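Phosphatidylserine synthase (Haemophilus influenzae, PDB 3HSI) is an enzyme of the phospholipase D superfamily, with the active-site motif and a PLD-like domain of that family. Local coordinates at residues C[73-76]-C[77-81]; C[104-107]-C[108-111]. All blocks are in the same frame, centred on the assembly; numbering follows the deposited sequence. Where two conformers were deposited one is given.

Contact 1: C[73-76]-C[77-81]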
ATOM      1  N   ILE C  73      -9.838  28.334  22.743  1.00 23.41           N
ATOM      2  CA  ILE C  73     -10.996  27.433  22.692  1.00 23.68           C
ATOM      3  C   ILE C  73     -11.646  27.307  24.061  1.00 24.23           C
ATOM      4  O   ILE C  73     -12.853  27.463  24.193  1.00 23.73           O
ATOM      5  CB  ILE C  73     -10.603  25.990  22.243  1.00 24.35           C
ATOM      6  CG1 ILE C  73     -10.021  25.997  20.831  1.00 24.11           C
ATOM      7  CG2 ILE C  73     -11.829  25.016  22.345  1.00 24.22           C
ATOM      8  CD1 ILE C  73     -11.034  26.139  19.740  1.00 23.84           C
ATOM      9  N   TYR C  74     -10.832  27.007  25.078  1.00 24.95           N
ATOM     10  CA  TYR C  74     -11.330  26.746  26.422  1.00 25.47           C
ATOM     11  C   TYR C  74     -11.959  28.013  26.970  1.00 26.15           C
ATOM     12  O   TYR C  74     -12.951  27.958  27.672  1.00 25.37           O
ATOM     13  CB  TYR C  74     -10.206  26.249  27.341  1.00 26.33           C
ATOM     14  CG  TYR C  74     -10.033  24.748  27.303  1.00 27.53           C
ATOM     15  CD1 TYR C  74     -10.790  23.922  28.145  1.00 28.00           C
ATOM     16  CD2 TYR C  74      -9.114  24.157  26.456  1.00 28.61           C
ATOM     17  CE1 TYR C  74     -10.654  22.541  28.122  1.00 29.28           C
ATOM     18  CE2 TYR C  74      -8.974  22.766  26.417  1.00 32.54           C
ATOM     19  CZ  TYR C  74      -9.745  21.970  27.261  1.00 31.52           C
ATOM     20  OH  TYR C  74      -9.617  20.614  27.235  1.00 32.86           O
ATOM     21  N   ARG C  75     -11.383  29.158  26.622  1.00 26.47           N
ATOM     22  CA  ARG C  75     -11.937  30.416  27.070  1.00 28.19           C
ATOM     23  C   ARG C  75     -13.353  30.628  26.506  1.00 28.00           C
ATOM     24  O   ARG C  75     -14.259  30.971  27.269  1.00 28.02           O
ATOM     25  CB  ARG C  75     -10.982  31.565  26.737  1.00 28.46           C
ATOM     26  CG  ARG C  75     -11.493  32.957  27.057  1.00 33.79           C
ATOM     27  CD  ARG C  75     -10.482  33.982  26.524  1.00 42.86           C
ATOM     28  NE  ARG C  75     -10.978  35.360  26.365  1.00 47.87           N
ATOM     29  CZ  ARG C  75     -11.815  35.780  25.409  1.00 50.82           C
ATOM     30  NH1 ARG C  75     -12.339  34.928  24.517  1.00 51.06           N
ATOM     31  NH2 ARG C  75     -12.159  37.067  25.366  1.00 52.30           N
ATOM     32  N   VAL C  76     -13.560  30.400  25.201  1.00 27.77           N
ATOM     33  CA  VAL C  76     -14.888  30.634  24.624  1.00 28.35           C
ATOM     34  C   VAL C  76     -15.878  29.594  25.106  1.00 29.49           C
ATOM     35  O   VAL C  76     -17.058  29.906  25.326  1.00 28.96           O
ATOM     36  CB  VAL C  76     -14.932  30.742  23.069  1.00 28.03           C
ATOM     37  CG1 VAL C  76     -14.328  32.029  22.653  1.00 29.22           C
ATOM     38  CG2 VAL C  76     -14.275  29.540  22.376  1.00 25.49           C
ATOM     39  N   LYS C  77     -15.369  28.373  25.282  1.00 30.55           N
ATOM     40  CA  LYS C  77     -16.147  27.245  25.759  1.00 32.21           C
ATOM     41  C   LYS C  77     -16.581  27.435  27.210  1.00 32.42           C
ATOM     42  O   LYS C  77     -17.655  27.005  27.593  1.00 32.76           O
ATOM     43  CB  LYS C  77     -15.350  25.961  25.590  1.00 32.35           C
ATOM     44  CG  LYS C  77     -16.060  24.738  26.069  1.00 37.45           C
ATOM     45  CD  LYS C  77     -17.268  24.382  25.201  1.00 40.67           C
ATOM     46  CE  LYS C  77     -18.163  23.436  25.963  1.00 44.35           C
ATOM     47  NZ  LYS C  77     -19.286  22.953  25.120  1.00 47.54           N
ATOM     48  N   GLN C  78     -15.758  28.093  28.014  1.00 33.03           N
ATOM     49  CA  GLN C  78     -16.139  28.370  29.376  1.00 33.95           C
ATOM     50  C   GLN C  78     -17.176  29.515  29.470  1.00 33.38           C
ATOM     51  O   GLN C  78     -17.986  29.519  30.386  1.00 33.58           O
ATOM     52  CB  GLN C  78     -14.928  28.498  30.342  1.00 34.62           C
ATOM     53  CG  GLN C  78     -14.172  29.813  30.313  1.00 38.84           C
ATOM     54  CD  GLN C  78     -12.742  29.720  30.880  1.00 43.72           C
ATOM     55  OE1 GLN C  78     -12.298  28.664  31.338  1.00 46.12           O
ATOM     56  NE2 GLN C  78     -12.019  30.840  30.841  1.00 44.27           N
ATOM     57  N   GLU C  79     -17.126  30.439  28.509  0.50 33.16           N
ATOM     58  CA  GLU C  79     -18.116  31.512  28.347  0.50 32.97           C
ATOM     59  C   GLU C  79     -19.444  31.010  27.737  0.50 32.78           C
ATOM     60  O   GLU C  79     -20.506  31.560  28.029  0.50 32.46           O
ATOM     61  CB  GLU C  79     -17.542  32.637  27.466  0.50 32.93           C
ATOM     62  CG  GLU C  79     -16.204  33.208  27.937  0.50 34.07           C
ATOM     63  CD  GLU C  79     -15.499  34.101  26.893  0.50 36.07           C
ATOM     64  OE1 GLU C  79     -15.627  33.850  25.673  0.50 35.72           O
ATOM     65  OE2 GLU C  79     -14.797  35.057  27.303  0.50 36.98           O
ATOM     66  N   ASN C  80     -19.367  29.974  26.890  1.00 32.37           N
ATOM     67  CA  ASN C  80     -20.525  29.430  26.132  1.00 32.38           C
ATOM     68  C   ASN C  80     -20.606  27.906  26.315  1.00 31.72           C
ATOM     69  O   ASN C  80     -20.073  27.159  25.488  1.00 30.79           O
ATOM     70  CB  ASN C  80     -20.407  29.739  24.619  1.00 33.48           C
ATOM     71  CG  ASN C  80     -20.178  31.239  24.309  1.00 36.16           C
ATOM     72  OD1 ASN C  80     -21.130  32.025  24.231  1.00 39.69           O
ATOM     73  ND2 ASN C  80     -18.914  31.628  24.120  1.00 36.41           N
ATOM     74  N   PRO C  81     -21.236  27.428  27.411  1.00 31.08           N
ATOM     75  CA  PRO C  81     -21.230  25.973  27.691  1.00 30.59           C
ATOM     76  C   PRO C  81     -21.855  25.076  26.614  1.00 30.50           C
ATOM     77  O   PRO C  81     -21.492  23.904  26.531  1.00 30.95           O
ATOM     78  CB  PRO C  81     -22.009  25.830  29.006  1.00 30.84           C
ATOM     79  CG  PRO C  81     -22.459  27.205  29.401  1.00 30.79           C
ATOM     80  CD  PRO C  81     -21.787  28.223  28.523  1.00 30.99           C
TER
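R75 and E79, one helical turn apart, make the charged part of this contact. The carboxylate of E79 lies over one face of the R75 guanidinium, with OE2 of E79 3.6 Å from CZ of R75 and above the centre of the group. The two planes are 61° apart, and the salt bridge from NH1 of R75 to OE1 of E79 is long; no N-H is aimed at that oxygen, so attraction between charges rather than a hydrogen bond joins them. E79 also has a second conformer, so the pairing holds for the modelled one and is otherwise doubtful. R75 has CG anti to the backbone N (chi1 175°) and an extended chain up to NE, which turns a face of the guanidinium to the E79 carboxylate.

Backbone hydrogen bonds of the last helical turn link K77 N to I73 O, Q78 N to Y74 O and E79 N to R75 O. At the end of the helix N80 folds back on V76 O: its side-chain ND2 donates to V76 O at 2.8 Å, and its own N makes a weak bond to the same oxygen. Two donors of one residue thus share a single carbonyl just where the backbone leaves helical geometry. K77 reaches along the chain, bent at chi2 (68°), and its NZ donates to P81 O at 2.8 Å and also to L83 O, tying the helix to the connection that follows.

I73 and V76 supply apolar packing: both lie on I46 of helix 35-48, and V76 also meets L83. Y74 stacks on Y118. The whole is the C-terminal end of helix 64-79, the helix of the beta-alpha-beta unit formed with strands 52-56 and 84-90 in this phospholipase D-like protein.

Contact 2: C[104-107]-C[108-111]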
ATOM      1  N   SER C 104       8.457  14.379  25.049  1.00 36.37           N
ATOM      2  CA  SER C 104       8.194  13.025  25.540  1.00 35.86           C
ATOM      3  C   SER C 104       6.697  12.696  25.501  1.00 35.54           C
ATOM      4  O   SER C 104       6.292  11.637  25.007  1.00 36.21           O
ATOM      5  CB  SER C 104       8.755  12.851  26.963  1.00 36.47           C
ATOM      6  N   ALA C 105       5.880  13.606  26.029  1.00 33.95           N
ATOM      7  CA  ALA C 105       4.448  13.449  26.001  1.00 32.52           C
ATOM      8  C   ALA C 105       3.985  13.559  24.546  1.00 31.24           C
ATOM      9  O   ALA C 105       4.506  14.378  23.776  1.00 31.24           O
ATOM     10  CB  ALA C 105       3.773  14.535  26.865  1.00 32.79           C
ATOM     11  N   THR C 106       3.013  12.728  24.176  1.00 28.85           N
ATOM     12  CA  THR C 106       2.392  12.831  22.871  1.00 26.32           C
ATOM     13  C   THR C 106       1.342  13.921  22.920  1.00 25.32           C
ATOM     14  O   THR C 106       0.893  14.338  23.989  1.00 24.79           O
ATOM     15  CB  THR C 106       1.714  11.521  22.466  1.00 26.29           C
ATOM     16  OG1 THR C 106       0.625  11.283  23.349  1.00 24.67           O
ATOM     17  CG2 THR C 106       2.708  10.335  22.525  1.00 25.87           C
ATOM     18  N   ASN C 107       0.940  14.366  21.744  1.00 24.36           N
ATOM     19  CA  ASN C 107      -0.183  15.270  21.612  1.00 23.69           C
ATOM     20  C   ASN C 107      -1.432  14.797  22.365  1.00 23.23           C
ATOM     21  O   ASN C 107      -2.048  15.584  23.118  1.00 22.18           O
ATOM     22  CB  ASN C 107      -0.450  15.554  20.131  1.00 23.45           C
ATOM     23  CG  ASN C 107       0.669  16.374  19.496  1.00 23.39           C
ATOM     24  OD1 ASN C 107       1.454  17.038  20.202  1.00 21.44           O
ATOM     25  ND2 ASN C 107       0.729  16.369  18.169  1.00 20.94           N
ATOM     26  N   ALA C 108      -1.780  13.521  22.197  1.00 22.82           N
ATOM     27  CA  ALA C 108      -2.891  12.910  22.967  1.00 23.84           C
ATOM     28  C   ALA C 108      -2.703  13.055  24.502  1.00 23.59           C
ATOM     29  O   ALA C 108      -3.616  13.467  25.212  1.00 23.33           O
ATOM     30  CB  ALA C 108      -3.102  11.413  22.566  1.00 23.95           C
ATOM     31  N   ASP C 109      -1.506  12.775  25.007  1.00 24.16           N
ATOM     32  CA  ASP C 109      -1.253  12.942  26.446  1.00 24.08           C
ATOM     33  C   ASP C 109      -1.542  14.386  26.846  1.00 23.96           C
ATOM     34  O   ASP C 109      -2.199  14.636  27.857  1.00 24.15           O
ATOM     35  CB  ASP C 109       0.185  12.576  26.821  1.00 24.08           C
ATOM     36  CG  ASP C 109       0.492  11.133  26.591  1.00 25.97           C
ATOM     37  OD1 ASP C 109      -0.411  10.304  26.805  1.00 30.05           O
ATOM     38  OD2 ASP C 109       1.648  10.810  26.224  1.00 28.26           O
ATOM     39  N   TRP C 110      -1.084  15.327  26.026  1.00 23.22           N
ATOM     40  CA  TRP C 110      -1.315  16.751  26.282  1.00 23.19           C
ATOM     41  C   TRP C 110      -2.817  17.186  26.234  1.00 23.30           C
ATOM     42  O   TRP C 110      -3.267  17.990  27.062  1.00 23.81           O
ATOM     43  CB  TRP C 110      -0.372  17.613  25.396  1.00 22.86           C
ATOM     44  CG  TRP C 110      -0.625  19.103  25.434  1.00 22.83           C
ATOM     45  CD1 TRP C 110      -0.347  19.961  26.464  1.00 24.49           C
ATOM     46  CD2 TRP C 110      -1.205  19.904  24.392  1.00 23.91           C
ATOM     47  NE1 TRP C 110      -0.723  21.252  26.129  1.00 24.24           N
ATOM     48  CE2 TRP C 110      -1.263  21.240  24.870  1.00 24.75           C
ATOM     49  CE3 TRP C 110      -1.682  19.627  23.096  1.00 24.24           C
ATOM     50  CZ2 TRP C 110      -1.770  22.289  24.098  1.00 24.98           C
ATOM     51  CZ3 TRP C 110      -2.170  20.678  22.327  1.00 24.21           C
ATOM     52  CH2 TRP C 110      -2.221  21.992  22.837  1.00 25.08           C
ATOM     53  N   TYR C 111      -3.591  16.658  25.295  1.00 23.46           N
ATOM     54  CA  TYR C 111      -5.011  16.971  25.251  1.00 23.57           C
ATOM     55  C   TYR C 111      -5.680  16.574  26.571  1.00 24.41           C
ATOM     56  O   TYR C 111      -6.469  17.349  27.099  1.00 23.91           O
ATOM     57  CB  TYR C 111      -5.736  16.303  24.076  1.00 23.03           C
ATOM     58  CG  TYR C 111      -5.137  16.473  22.686  1.00 21.99           C
ATOM     59  CD1 TYR C 111      -4.617  17.702  22.253  1.00 20.47           C
ATOM     60  CD2 TYR C 111      -5.120  15.382  21.776  1.00 20.05           C
ATOM     61  CE1 TYR C 111      -4.066  17.848  20.974  1.00 19.74           C
ATOM     62  CE2 TYR C 111      -4.581  15.523  20.494  1.00 18.61           C
ATOM     63  CZ  TYR C 111      -4.054  16.759  20.101  1.00 21.41           C
ATOM     64  OH  TYR C 111      -3.519  16.904  18.839  1.00 21.05           O
TER
HETATM   65  O   HOH W   1      -2.093  15.821  17.026  1.00 19.14           O
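N107 sets its backbone carbonyl against the ring of Y111 in the first turn of helix 107-118. Its O lies 3.2 Å above the ring plane, over the centre, with CG of Y111 as the nearest ring atom, while the same oxygen accepts from Y111 N at 2.9 Å. The Y111 side chain, with CG anti to its carbonyl carbon (chi1 -51°), bends back along the helix, and its OH comes 3.6 Å from CB of N107. One water joins the polar ends: it accepts from ND2 of N107 and donates to OH of Y111. Both ends have further partners, since OD1 of N107 accepts from K62 N, ND2 bonds OE1 of Q61, and OH of Y111 bonds W60 O.

T106 and D109 close the start of the helix in a capping box. D109 N donates to OG1 of T106 at 3.1 Å, nearly straight at 165°, and T106 N returns a bond to OD2 of D109, reached on the anti side of the carboxylate and 33° out of its plane. OG1 of T106 can take this part because it sits between backbone N and carbonyl carbon (chi1 66°). W110 N donates to T106 O and begins the regular helical pattern.

The box gives two backbone N-H groups side-chain acceptors at the point where the helix starts. A carboxylate at this end of a helix would probably be favoured as the anion by the helix dipole, and the long, weak ion pair of OD1 of D109 with R209 would act in the same sense.

How the contacts relate
Contact 1 and contact 2 lie in series along the chain, on the same side of its centre, with their own centres 22 Å apart. Their nearest atoms come to about 5 Å, yet the two do not touch. Contact 1 finishes helix 64-79, whereas contact 2 starts helix 107-118; strand 84-90 and the loop after it run between them. One residue of each contact reaches the other helix: Y74 of contact 1 stacks on Y118 at the far end of helix 107-118, while W110 of contact 2 bonds Q67 near the beginning of helix 64-79. These crosslinks pair end with end and beginning with beginning.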